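Local coordinates for protein acetyl-CoA acetyltransferase A (Ascaris suum, PDB 6BJA) that is a thiolase that probably condenses two acetyl-CoA molecules to acetoacetyl-CoA, or cleaves such a thioester with coenzyme A, in lipid metabolism, at residues Ala106-Ile109 and Tyr113-Ile116; Lys190-Trp195 and Glu223-Leu228; Gly259-Val264 and Ser360-Val365; Asp294-Pro299 and Ser327-Ala332. All coordinates share one frame; numbering follows the deposited sequence.

Interaction 1 (Ala106-Ile109 and Tyr113-Ile116); sequences AQAI and YRRI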
loop_
_atom_site.group_PDB
_atom_site.type_symbol
_atom_site.label_atom_id
_atom_site.label_comp_id
_atom_site.label_asym_id
_atom_site.label_seq_id
_atom_site.Cartn_x
_atom_site.Cartn_y
_atom_site.Cartn_z
ATOM N N ALA A 106 19.054 -7.039 36.146
ATOM C CA ALA A 106 19.604 -6.818 37.476
ATOM C C ALA A 106 18.573 -7.222 38.529
ATOM O O ALA A 106 18.910 -7.871 39.506
ATOM C CB ALA A 106 20.034 -5.364 37.662
ATOM N N GLN A 107 17.319 -6.835 38.328
ATOM C CA GLN A 107 16.278 -7.181 39.290
ATOM C C GLN A 107 16.100 -8.696 39.415
ATOM O O GLN A 107 15.960 -9.219 40.520
ATOM C CB GLN A 107 14.949 -6.532 38.900
ATOM C CG GLN A 107 13.940 -6.521 40.035
ATOM C CD GLN A 107 12.648 -5.797 39.659
ATOM O OE1 GLN A 107 11.752 -6.388 39.055
ATOM N NE2 GLN A 107 12.561 -4.508 40.002
ATOM N N ALA A 108 16.084 -9.404 38.288
ATOM C CA ALA A 108 15.953 -10.856 38.307
ATOM C C ALA A 108 17.026 -11.502 39.173
ATOM O O ALA A 108 16.788 -12.499 39.855
ATOM C CB ALA A 108 16.009 -11.404 36.903
ATOM N N ILE A 109 18.232 -10.954 39.107
ATOM C CA ILE A 109 19.336 -11.442 39.917
ATOM C C ILE A 109 19.187 -11.007 41.375
ATOM O O ILE A 109 19.375 -11.810 42.296
ATOM C CB ILE A 109 20.680 -10.952 39.320
ATOM C CG1 ILE A 109 20.941 -11.697 38.013
ATOM C CG2 ILE A 109 21.842 -11.171 40.272
ATOM C CD1 ILE A 109 22.091 -11.127 37.172
ATOM N N TYR A 113 15.925 -14.944 41.592
ATOM C CA TYR A 113 15.253 -15.779 40.604
ATOM C C TYR A 113 16.228 -16.306 39.569
ATOM O O TYR A 113 16.165 -17.476 39.178
ATOM C CB TYR A 113 14.158 -14.994 39.913
ATOM C CG TYR A 113 13.332 -15.765 38.928
ATOM C CD1 TYR A 113 12.773 -16.994 39.264
ATOM C CD2 TYR A 113 13.036 -15.240 37.682
ATOM C CE1 TYR A 113 11.989 -17.677 38.378
ATOM C CE2 TYR A 113 12.253 -15.913 36.790
ATOM C CZ TYR A 113 11.732 -17.145 37.143
ATOM O OH TYR A 113 10.947 -17.825 36.258
ATOM N N ARG A 114 17.120 -15.424 39.128
ATOM C CA ARG A 114 18.144 -15.770 38.130
ATOM C C ARG A 114 19.556 -15.558 38.646
ATOM O O ARG A 114 19.792 -14.756 39.558
ATOM C CB ARG A 114 17.984 -14.923 36.866
ATOM C CG ARG A 114 16.667 -15.024 36.185
ATOM C CD ARG A 114 16.308 -16.439 35.821
ATOM N NE ARG A 114 15.150 -16.483 34.943
ATOM C CZ ARG A 114 14.561 -17.595 34.533
ATOM N NH1 ARG A 114 15.042 -18.779 34.909
ATOM N NH2 ARG A 114 13.512 -17.543 33.732
ATOM N N ARG A 115 20.497 -16.256 38.009
ATOM C CA ARG A 115 21.919 -16.105 38.295
ATOM C C ARG A 115 22.657 -15.434 37.146
ATOM O O ARG A 115 23.634 -14.738 37.369
ATOM C CB ARG A 115 22.560 -17.466 38.562
ATOM C CG ARG A 115 22.246 -18.064 39.931
ATOM C CD ARG A 115 22.482 -19.580 39.924
ATOM N NE ARG A 115 23.889 -19.977 39.824
ATOM C CZ ARG A 115 24.700 -20.148 40.866
ATOM N NH1 ARG A 115 25.954 -20.512 40.679
ATOM N NH2 ARG A 115 24.264 -19.938 42.101
ATOM N N ILE A 116 22.215 -15.706 35.921
ATOM C CA ILE A 116 22.926 -15.283 34.711
ATOM C C ILE A 116 21.920 -14.887 33.641
ATOM O O ILE A 116 21.073 -15.677 33.274
ATOM C CB ILE A 116 23.821 -16.400 34.146
ATOM C CG1 ILE A 116 24.823 -16.874 35.202
ATOM C CG2 ILE A 116 24.555 -15.900 32.903
ATOM C CD1 ILE A 116 25.495 -18.191 34.842
HETATM O O HOH W 1 20.539 -14.372 42.120
#

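Interaction 2 (Lys190-Trp195 and Glu223-Leu228); sequences KAEHAW and EEYKRL. With COA (coenzyme A), chain C.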
loop_
_atom_site.group_PDB
_atom_site.type_symbol
_atom_site.label_atom_id
_atom_site.label_comp_id
_atom_site.label_asym_id
_atom_site.label_seq_id
_atom_site.Cartn_x
_atom_site.Cartn_y
_atom_site.Cartn_z
ATOM N N LYS A 190 34.574 14.747 19.495
ATOM C CA LYS A 190 34.945 13.732 20.462
ATOM C C LYS A 190 34.824 12.349 19.842
ATOM O O LYS A 190 35.662 11.486 20.110
ATOM C CB LYS A 190 34.097 13.841 21.734
ATOM C CG LYS A 190 34.447 15.090 22.545
ATOM C CD LYS A 190 33.752 15.100 23.906
ATOM C CE LYS A 190 32.255 15.163 23.750
ATOM N NZ LYS A 190 31.540 15.284 25.057
ATOM N N ALA A 191 33.808 12.149 18.999
ATOM C CA ALA A 191 33.621 10.842 18.349
ATOM C C ALA A 191 34.742 10.591 17.376
ATOM O O ALA A 191 35.288 9.481 17.314
ATOM C CB ALA A 191 32.305 10.780 17.629
ATOM N N GLU A 192 35.081 11.622 16.609
ATOM C CA GLU A 192 36.164 11.494 15.632
ATOM C C GLU A 192 37.491 11.202 16.341
ATOM O O GLU A 192 38.256 10.336 15.905
ATOM C CB GLU A 192 36.286 12.760 14.779
ATOM C CG GLU A 192 37.387 12.684 13.713
ATOM C CD GLU A 192 37.505 13.966 12.898
ATOM O OE1 GLU A 192 36.813 14.960 13.230
ATOM O OE2 GLU A 192 38.288 13.978 11.921
ATOM N N HIS A 193 37.749 11.911 17.430
ATOM C CA HIS A 193 38.960 11.719 18.197
ATOM C C HIS A 193 39.030 10.301 18.772
ATOM O O HIS A 193 40.070 9.648 18.720
ATOM C CB HIS A 193 39.048 12.743 19.315
ATOM C CG HIS A 193 40.348 12.709 20.046
ATOM N ND1 HIS A 193 40.456 12.303 21.357
ATOM C CD2 HIS A 193 41.606 12.997 19.634
ATOM C CE1 HIS A 193 41.724 12.357 21.729
ATOM N NE2 HIS A 193 42.440 12.775 20.702
ATOM N N ALA A 194 37.909 9.825 19.300
ATOM C CA ALA A 194 37.837 8.503 19.871
ATOM C C ALA A 194 38.165 7.460 18.807
ATOM O O ALA A 194 38.939 6.535 19.057
ATOM C CB ALA A 194 36.441 8.269 20.474
ATOM N N TRP A 195 37.583 7.589 17.617
ATOM C CA TRP A 195 37.846 6.603 16.576
ATOM C C TRP A 195 39.302 6.707 16.104
ATOM O O TRP A 195 39.937 5.679 15.866
ATOM C CB TRP A 195 36.856 6.753 15.405
ATOM C CG TRP A 195 35.603 5.971 15.697
ATOM C CD1 TRP A 195 34.384 6.460 16.042
ATOM C CD2 TRP A 195 35.494 4.550 15.712
ATOM N NE1 TRP A 195 33.494 5.408 16.261
ATOM C CE2 TRP A 195 34.163 4.227 16.062
ATOM C CE3 TRP A 195 36.389 3.514 15.452
ATOM C CZ2 TRP A 195 33.723 2.909 16.165
ATOM C CZ3 TRP A 195 35.943 2.219 15.554
ATOM C CH2 TRP A 195 34.631 1.927 15.910
ATOM N N GLU A 223 29.233 5.055 11.516
ATOM C CA GLU A 223 29.114 5.814 10.273
ATOM C C GLU A 223 28.751 7.279 10.436
ATOM O O GLU A 223 29.194 8.107 9.661
ATOM C CB GLU A 223 28.073 5.153 9.354
ATOM C CG GLU A 223 28.455 3.775 8.905
ATOM C CD GLU A 223 27.610 3.229 7.753
ATOM O OE1 GLU A 223 26.413 3.584 7.651
ATOM O OE2 GLU A 223 28.156 2.442 6.936
ATOM N N GLU A 224 27.901 7.610 11.407
ATOM C CA GLU A 224 27.313 8.948 11.422
ATOM C C GLU A 224 28.332 10.045 11.640
ATOM O O GLU A 224 28.180 11.133 11.085
ATOM C CB GLU A 224 26.228 9.049 12.494
ATOM C CG GLU A 224 25.736 10.497 12.769
ATOM C CD GLU A 224 25.150 11.235 11.553
ATOM O OE1 GLU A 224 24.586 10.565 10.640
ATOM O OE2 GLU A 224 25.215 12.508 11.536
ATOM N N TYR A 225 29.356 9.798 12.449
ATOM C CA TYR A 225 30.229 10.900 12.866
ATOM C C TYR A 225 31.016 11.453 11.684
ATOM O O TYR A 225 31.499 12.594 11.741
ATOM C CB TYR A 225 31.169 10.456 13.986
ATOM C CG TYR A 225 32.383 9.666 13.538
ATOM C CD1 TYR A 225 32.330 8.289 13.417
ATOM C CD2 TYR A 225 33.582 10.302 13.257
ATOM C CE1 TYR A 225 33.425 7.559 13.006
ATOM C CE2 TYR A 225 34.683 9.580 12.844
ATOM C CZ TYR A 225 34.605 8.219 12.726
ATOM O OH TYR A 225 35.712 7.486 12.314
ATOM N N LYS A 226 31.136 10.658 10.621
ATOM C CA LYS A 226 31.866 11.094 9.420
ATOM C C LYS A 226 31.053 12.019 8.513
ATOM O O LYS A 226 31.599 12.596 7.562
ATOM C CB LYS A 226 32.325 9.873 8.619
ATOM C CG LYS A 226 33.185 8.927 9.427
ATOM C CD LYS A 226 33.559 7.685 8.630
ATOM C CE LYS A 226 33.626 6.445 9.515
ATOM N NZ LYS A 226 34.179 5.266 8.798
ATOM N N ARG A 227 29.771 12.191 8.821
ATOM C CA ARG A 227 28.845 12.871 7.916
ATOM C C ARG A 227 28.682 14.352 8.208
ATOM O O ARG A 227 27.974 15.043 7.480
ATOM C CB ARG A 227 27.476 12.198 7.959
ATOM C CG ARG A 227 27.587 10.759 7.595
ATOM C CD ARG A 227 26.289 10.110 7.168
ATOM N NE ARG A 227 26.645 8.752 6.758
ATOM C CZ ARG A 227 25.917 7.953 5.990
ATOM N NH1 ARG A 227 24.728 8.338 5.527
ATOM N NH2 ARG A 227 26.393 6.751 5.704
ATOM N N LEU A 228 29.324 14.840 9.258
ATOM C CA LEU A 228 29.233 16.266 9.588
ATOM C C LEU A 228 29.743 17.121 8.427
ATOM O O LEU A 228 30.815 16.863 7.886
ATOM C CB LEU A 228 30.043 16.588 10.847
ATOM C CG LEU A 228 30.129 18.062 11.249
ATOM C CD1 LEU A 228 28.759 18.541 11.694
ATOM C CD2 LEU A 228 31.182 18.266 12.337
HETATM N N1A COA C . 26.049 18.600 9.520
HETATM C C2A COA C . 25.708 19.432 8.519
HETATM N N3A COA C . 24.551 19.349 7.846
HETATM C C4A COA C . 23.637 18.404 8.146
HETATM C C5A COA C . 23.922 17.461 9.231
HETATM C C6A COA C . 25.219 17.613 9.929
HETATM N N6A COA C . 25.572 16.798 10.944
HETATM N N7A COA C . 22.853 16.641 9.308
HETATM C C8A COA C . 21.966 17.031 8.356
HETATM N N9A COA C . 22.441 18.096 7.663
HETATM C C1B COA C . 21.805 18.823 6.532
HETATM C C2B COA C . 21.775 17.921 5.309
HETATM O O2B COA C . 22.855 18.203 4.415
HETATM C C3B COA C . 20.449 18.194 4.633
HETATM O O3B COA C . 20.707 18.843 3.380
HETATM P P3B COA C . 20.267 20.323 2.940
HETATM O O7A COA C . 20.656 21.285 4.038
HETATM O O8A COA C . 21.012 20.674 1.672
HETATM O O9A COA C . 18.777 20.367 2.710
HETATM C C4B COA C . 19.613 18.935 5.680
HETATM O O4B COA C . 20.454 19.215 6.804
HETATM C C5B COA C . 18.493 18.037 6.170
HETATM O O5B COA C . 19.128 16.946 6.829
HETATM P P1A COA C . 18.896 15.400 6.431
HETATM O O1A COA C . 19.057 15.151 4.950
HETATM O O2A COA C . 19.840 14.509 7.209
HETATM O O3A COA C . 17.390 15.045 6.810
HETATM P P2A COA C . 16.685 13.781 6.115
HETATM O O4A COA C . 16.491 14.040 4.636
HETATM O O5A COA C . 17.479 12.513 6.350
HETATM O O6A COA C . 15.277 13.691 6.865
HETATM C CBP COA C . 14.638 12.472 8.785
HETATM C CCP COA C . 15.285 13.746 8.287
HETATM C CDP COA C . 13.231 12.436 8.232
HETATM C CEP COA C . 15.339 11.225 8.237
HETATM C CAP COA C . 14.507 12.523 10.318
HETATM O OAP COA C . 13.667 11.433 10.725
HETATM C C9P COA C . 15.832 12.476 11.052
HETATM O O9P COA C . 16.862 12.128 10.496
HETATM N N8P COA C . 15.881 12.817 12.342
HETATM C C7P COA C . 14.755 13.265 13.136
HETATM C C6P COA C . 15.259 13.902 14.423
HETATM C C5P COA C . 14.866 13.015 15.573
HETATM O O5P COA C . 13.845 13.236 16.220
HETATM N N4P COA C . 15.665 11.981 15.798
HETATM C C3P COA C . 15.329 11.003 16.817
HETATM C C2P COA C . 16.008 11.222 18.148
HETATM S S1P COA C . 14.812 11.028 19.483
#

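Interaction 3 (Gly259-Val264 and Ser360-Val365); sequences GAAACV and SGARIV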
loop_
_atom_site.group_PDB
_atom_site.type_symbol
_atom_site.label_atom_id
_atom_site.label_comp_id
_atom_site.label_asym_id
_atom_site.label_seq_id
_atom_site.Cartn_x
_atom_site.Cartn_y
_atom_site.Cartn_z
ATOM N N GLY A 259 21.649 -0.502 14.849
ATOM C CA GLY A 259 22.676 -0.992 15.747
ATOM C C GLY A 259 22.145 -1.821 16.890
ATOM O O GLY A 259 20.932 -1.873 17.111
ATOM N N ALA A 260 23.056 -2.470 17.611
ATOM C CA ALA A 260 22.710 -3.286 18.773
ATOM C C ALA A 260 23.818 -3.254 19.820
ATOM O O ALA A 260 24.965 -2.924 19.531
ATOM C CB ALA A 260 22.415 -4.722 18.348
ATOM N N ALA A 261 23.447 -3.568 21.051
ATOM C CA ALA A 261 24.389 -3.577 22.162
ATOM C C ALA A 261 23.910 -4.552 23.216
ATOM O O ALA A 261 22.707 -4.672 23.432
ATOM C CB ALA A 261 24.534 -2.188 22.758
ATOM N N ALA A 262 24.842 -5.227 23.888
ATOM C CA ALA A 262 24.493 -6.296 24.826
ATOM C C ALA A 262 25.447 -6.398 25.990
ATOM O O ALA A 262 26.659 -6.169 25.830
ATOM C CB ALA A 262 24.452 -7.675 24.098
ATOM N N CYS A 263 24.911 -6.785 27.140
ATOM C CA CYS A 263 25.714 -7.117 28.316
ATOM C C CYS A 263 25.282 -8.445 28.892
ATOM O O CYS A 263 24.085 -8.736 28.950
ATOM C CB CYS A 263 25.566 -6.091 29.426
ATOM S SG CYS A 263 26.011 -4.409 29.043
ATOM N N VAL A 264 26.242 -9.247 29.346
ATOM C CA VAL A 264 25.908 -10.409 30.170
ATOM C C VAL A 264 26.026 -9.997 31.630
ATOM O O VAL A 264 27.038 -9.434 32.035
ATOM C CB VAL A 264 26.823 -11.608 29.860
ATOM C CG1 VAL A 264 26.652 -12.727 30.874
ATOM C CG2 VAL A 264 26.531 -12.116 28.488
ATOM N N SER A 360 19.961 2.102 22.240
ATOM C CA SER A 360 20.793 3.149 22.832
ATOM C C SER A 360 20.987 3.044 24.347
ATOM O O SER A 360 22.053 3.387 24.856
ATOM C CB SER A 360 20.229 4.524 22.478
ATOM O OG SER A 360 20.616 4.851 21.159
ATOM N N GLY A 361 19.984 2.557 25.062
ATOM C CA GLY A 361 20.134 2.352 26.492
ATOM C C GLY A 361 21.307 1.462 26.845
ATOM O O GLY A 361 22.184 1.820 27.626
ATOM N N ALA A 362 21.360 0.280 26.232
ATOM C CA ALA A 362 22.497 -0.603 26.459
ATOM C C ALA A 362 23.787 -0.044 25.839
ATOM O O ALA A 362 24.879 -0.225 26.380
ATOM C CB ALA A 362 22.201 -1.964 25.903
ATOM N N ARG A 363 23.653 0.649 24.719
ATOM C CA ARG A 363 24.818 1.165 24.014
ATOM C C ARG A 363 25.559 2.159 24.918
ATOM O O ARG A 363 26.788 2.105 25.014
ATOM C CB ARG A 363 24.412 1.813 22.685
ATOM C CG ARG A 363 25.517 1.899 21.618
ATOM C CD ARG A 363 26.527 3.009 21.881
ATOM N NE ARG A 363 25.889 4.335 21.865
ATOM C CZ ARG A 363 26.433 5.426 22.391
ATOM N NH1 ARG A 363 27.591 5.371 23.027
ATOM N NH2 ARG A 363 25.790 6.573 22.297
ATOM N N ILE A 364 24.842 3.049 25.609
ATOM C CA ILE A 364 25.563 3.996 26.462
ATOM C C ILE A 364 26.143 3.339 27.716
ATOM O O ILE A 364 27.187 3.760 28.211
ATOM C CB ILE A 364 24.704 5.221 26.868
ATOM C CG1 ILE A 364 23.515 4.858 27.772
ATOM C CG2 ILE A 364 24.257 5.949 25.607
ATOM C CD1 ILE A 364 22.823 6.100 28.440
ATOM N N VAL A 365 25.534 2.263 28.196
ATOM C CA VAL A 365 26.141 1.501 29.285
ATOM C C VAL A 365 27.441 0.836 28.818
ATOM O O VAL A 365 28.451 0.838 29.535
ATOM C CB VAL A 365 25.180 0.441 29.839
ATOM C CG1 VAL A 365 25.879 -0.476 30.827
ATOM C CG2 VAL A 365 23.972 1.110 30.504
#

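Interaction 4 (Asp294-Pro299 and Ser327-Ala332); sequences DFTVAP and SVTGLA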
loop_
_atom_site.group_PDB
_atom_site.type_symbol
_atom_site.label_atom_id
_atom_site.label_comp_id
_atom_site.label_asym_id
_atom_site.label_seq_id
_atom_site.Cartn_x
_atom_site.Cartn_y
_atom_site.Cartn_z
ATOM N N ASP A 294 8.123 17.530 28.708
ATOM C CA ASP A 294 9.344 17.846 29.464
ATOM C C ASP A 294 10.323 16.670 29.560
ATOM O O ASP A 294 11.179 16.642 30.440
ATOM C CB ASP A 294 8.972 18.284 30.891
ATOM C CG ASP A 294 8.258 19.632 30.931
ATOM O OD1 ASP A 294 8.706 20.558 30.222
ATOM O OD2 ASP A 294 7.238 19.765 31.677
ATOM N N PHE A 295 10.160 15.679 28.695
ATOM C CA PHE A 295 10.973 14.453 28.776
ATOM C C PHE A 295 12.479 14.726 28.851
ATOM O O PHE A 295 13.202 13.988 29.501
ATOM C CB PHE A 295 10.671 13.522 27.592
ATOM C CG PHE A 295 11.279 13.947 26.297
ATOM C CD1 PHE A 295 10.803 15.052 25.619
ATOM C CD2 PHE A 295 12.317 13.222 25.741
ATOM C CE1 PHE A 295 11.365 15.455 24.427
ATOM C CE2 PHE A 295 12.869 13.606 24.551
ATOM C CZ PHE A 295 12.410 14.726 23.889
ATOM N N THR A 296 12.926 15.817 28.241
ATOM C CA THR A 296 14.336 16.136 28.194
ATOM C C THR A 296 14.937 16.371 29.588
ATOM O O THR A 296 16.132 16.183 29.753
ATOM C CB THR A 296 14.568 17.384 27.299
ATOM O OG1 THR A 296 14.109 17.125 25.962
ATOM C CG2 THR A 296 16.043 17.747 27.208
ATOM N N VAL A 297 14.148 16.803 30.583
ATOM C CA VAL A 297 14.704 17.039 31.919
ATOM C C VAL A 297 14.526 15.875 32.894
ATOM O O VAL A 297 15.004 15.935 34.030
ATOM C CB VAL A 297 14.118 18.324 32.565
ATOM C CG1 VAL A 297 14.338 19.509 31.624
ATOM C CG2 VAL A 297 12.662 18.152 32.935
ATOM N N ALA A 298 13.898 14.787 32.451
ATOM C CA ALA A 298 13.768 13.614 33.318
ATOM C C ALA A 298 15.108 12.961 33.727
ATOM O O ALA A 298 15.228 12.429 34.833
ATOM C CB ALA A 298 12.870 12.563 32.645
ATOM N N PRO A 299 16.127 12.986 32.847
ATOM C CA PRO A 299 17.343 12.288 33.285
ATOM C C PRO A 299 17.982 12.859 34.548
ATOM O O PRO A 299 18.401 12.084 35.397
ATOM C CB PRO A 299 18.276 12.421 32.078
ATOM C CG PRO A 299 17.351 12.444 30.923
ATOM C CD PRO A 299 16.178 13.312 31.416
ATOM N N SER A 327 21.001 17.831 21.170
ATOM C CA SER A 327 22.050 18.542 21.876
ATOM C C SER A 327 21.528 19.111 23.198
ATOM O O SER A 327 22.234 19.138 24.210
ATOM C CB SER A 327 22.604 19.670 21.011
ATOM O OG SER A 327 23.398 19.142 19.964
ATOM N N VAL A 328 20.292 19.582 23.203
ATOM C CA VAL A 328 19.740 20.150 24.425
ATOM C C VAL A 328 19.666 19.111 25.546
ATOM O O VAL A 328 19.746 19.470 26.714
ATOM C CB VAL A 328 18.344 20.796 24.192
ATOM C CG1 VAL A 328 17.332 19.806 23.585
ATOM C CG2 VAL A 328 17.794 21.388 25.493
ATOM N N THR A 329 19.546 17.818 25.206
ATOM C CA THR A 329 19.516 16.791 26.237
ATOM C C THR A 329 20.801 16.817 27.071
ATOM O O THR A 329 20.767 16.747 28.302
ATOM C CB THR A 329 19.346 15.412 25.616
ATOM O OG1 THR A 329 18.374 15.492 24.566
ATOM C CG2 THR A 329 18.906 14.386 26.662
ATOM N N GLY A 330 21.937 16.907 26.384
ATOM C CA GLY A 330 23.217 16.988 27.057
ATOM C C GLY A 330 23.400 18.273 27.838
ATOM O O GLY A 330 23.799 18.259 29.002
ATOM N N LEU A 331 23.104 19.384 27.185
ATOM C CA LEU A 331 23.255 20.696 27.828
ATOM C C LEU A 331 22.395 20.830 29.084
ATOM O O LEU A 331 22.842 21.340 30.110
ATOM C CB LEU A 331 22.894 21.798 26.851
ATOM C CG LEU A 331 23.945 22.026 25.766
ATOM C CD1 LEU A 331 23.396 22.898 24.677
ATOM C CD2 LEU A 331 25.241 22.630 26.341
ATOM N N ALA A 332 21.148 20.380 29.005
ATOM C CA ALA A 332 20.247 20.509 30.141
ATOM C C ALA A 332 20.749 19.672 31.314
ATOM O O ALA A 332 20.695 20.089 32.464
ATOM C CB ALA A 332 18.832 20.099 29.751
HETATM O O HOH W 2 18.831 15.590 29.912
HETATM O O HOH W 3 15.788 15.026 25.041
#

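Interaction 1 (Ala106-Ile109 and Tyr113-Ile116)
R114 lays its aliphatic stem against A108 and carries its flat guanidinium group beyond it. One face of that group receives Y113 CE2, 3.2 Å above the plane and off its centre. NE of R114 forms a salt bridge with E57 and NH2 a hydrogen bond with Q87. The Y113 ring makes an edge-to-face pair with Y285 of the second subunit, and its hydroxyl bonds to E287 of that subunit.

The stem of R114 touches A108 CB through CG at 3.7 Å. Its chain bends at chi2 (-56°), which turns the guanidinium back beside the Y113 ring. R114 N bonds to A108 O at 3.0 Å. Y113 N reaches the same oxygen only weakly. One carbonyl near the end of the helix thus holds the turn that follows it. A CA-H contact of 3.4 Å joins I109 CA to R114 O. Water 1 gives hydrogen bonds to both I109 O and R114 O, so it ties the two carbonyls together.

The contact joins the C-terminal end of helix 97-110 to the lead-in of strand 116-124. I109 also packs on strands 257-267 and 11-23. R115 pairs with E269 and E273 of helix 268-274.

Interaction 2 (Lys190-Trp195 and Glu223-Leu228)
Y225 reaches from a short 3-10 turn to helix 177-197, and its side chain makes the whole contact. CB starts it, 3.8 Å from A191 CB. The first torsion (chi1 80°) places CG between the backbone N and the carbonyl carbon. The ring is thereby directed along the helix surface. CD2 and CE2 pass the backbone of E192, with CE2 3.7 Å from E192 CA. CE2 also lies near E192 CB. Across the ring from CE2, CE1 comes to 3.4 Å from W195 CD1, at a slant. At the tip, OH rests 3.4 Å from W195 CB.

The Y225 ring and the five-membered ring of W195 are almost parallel, with planes at 5° and centroids 4.7 Å apart. They are shifted along their planes, and little of one lies above the other. A191 O lies over one face of the Y225 ring. K226 CG covers the opposite face, 3.6 Å above its centre. The ring is therefore held between the helix and its own sequence neighbour. No hydrogen bond crosses the contact. W195 NE1 bonds to D222, just before the turn, which fixes the indole beside Y225.

E224 OE2 bonds to Y188 OH, and Y188 is a coenzyme A-binding residue on the same helix. The segment then ends at L228, whose CD1 is 3.5 Å from the adenine N1A of coenzyme A. Helix and turn both belong to the long insertion between strands 116-124 and 257-267. This is consistent with the loop domain of thiolases, which binds coenzyme A.

Interaction 3 (Gly259-Val264 and Ser360-Val365)
A261 is the central point where strand 259-264 meets helix 360-365, and the interaction is apolar. Its CB lies 3.9 Å from A362 CB. The same methyl sits against the helix backbone, 3.6 Å from R363 N, and R363 CB is close to it as well. A second apolar pair lies further along, where C263 SG approaches V365 CG1 at 4.3 Å. The small side chains let strand and helix come near each other: their axes approach to 6.8 Å and make an angle of 60°. A261 and C263 face the helix, while A260 and A262 point away from it, as expected of alternate residues on a strand.

Polar groups act outside the contact, since no hydrogen bond crosses it. Across it A261 O meets A362 CB at 3.7 Å; A261 is backbone-bonded to G121 of strand 116-124. R363 has CG anti to its backbone nitrogen (chi1 -157°). Further bends at chi2 and chi3 lead its guanidinium away from the strand. There NH1 bonds to T367 on the next turn of the helix, and I364 CG2 lies over one face of the group. S360 OG bonds to ND1 of H355, a predicted proton acceptor, which probably helps to position that imidazole.

Within the sheet the strand runs between 116-124 and 11-23, bonded to both. A260 and A262 pack on helix 33-48 across the sheet. Helix 357-371 packs beside helix 97-110 through A362 and V365. These are the two buried helices of the layered thiolase fold.

Interaction 4 (Asp294-Pro299 and Ser327-Ala332)
T296 and T329 meet through rotamers that sort methyl from hydroxyl. In T296 (chi1 -60°) CG2 is anti to the backbone N and extends to helix 327-337, while OG1 stays beside that nitrogen. T329 has OG1 on the corresponding side of its own backbone (chi1 -42°). The contact packs the 3-10 turn leading into helix 298-310 against helix 327-337.

T296 CG2 makes the direct contacts. It sits 3.7 Å from T329 CA. V328 CG1 and A332 CB are looser neighbours, each 4.4 Å from T296 CG2. T296 OG1 lies 3.5 Å above the plane of the F295 ring, nearer its border than its middle.

Two waters complete the join. Water 2 gives hydrogen bonds to T296 O and T329 O, each at 2.8 Å. Water 3 sits between the two hydroxyls, 2.8 Å from T296 OG1 and 2.7 Å from T329 OG1. T329 OG1 is also bonded to F326 O. T329, F295 and P299 all touch C383 of strand 377-384, a predicted proton acceptor. The T329 side chain is about 8 Å from the bound coenzyme A.

No direct hydrogen bond crosses this buried contact. Two carbonyls cannot bond each other directly, so water 2 supplies the protons they need. The methyl contact, the two waters and the bond to F326 O probably help to hold T329 beside C383.

Along the chain, interaction 1 comes first and closes a turn of three residues between helix 97-110 and strand 116-124, at the subunit interface. Interaction 2 follows and closes a loop of 27 residues on the coenzyme A side. Its centre lies about 36 Å from that of interaction 1, on the opposite side of the chain's centre. Interaction 3 opens next and spans 95 residues. It ties strand 257-267 of the N-terminal half of the thiolase to helix 357-371 of the C-terminal half. Interaction 4 is nested inside that span and joins two helical parts of the C-terminal half. None of the four cross in sequence.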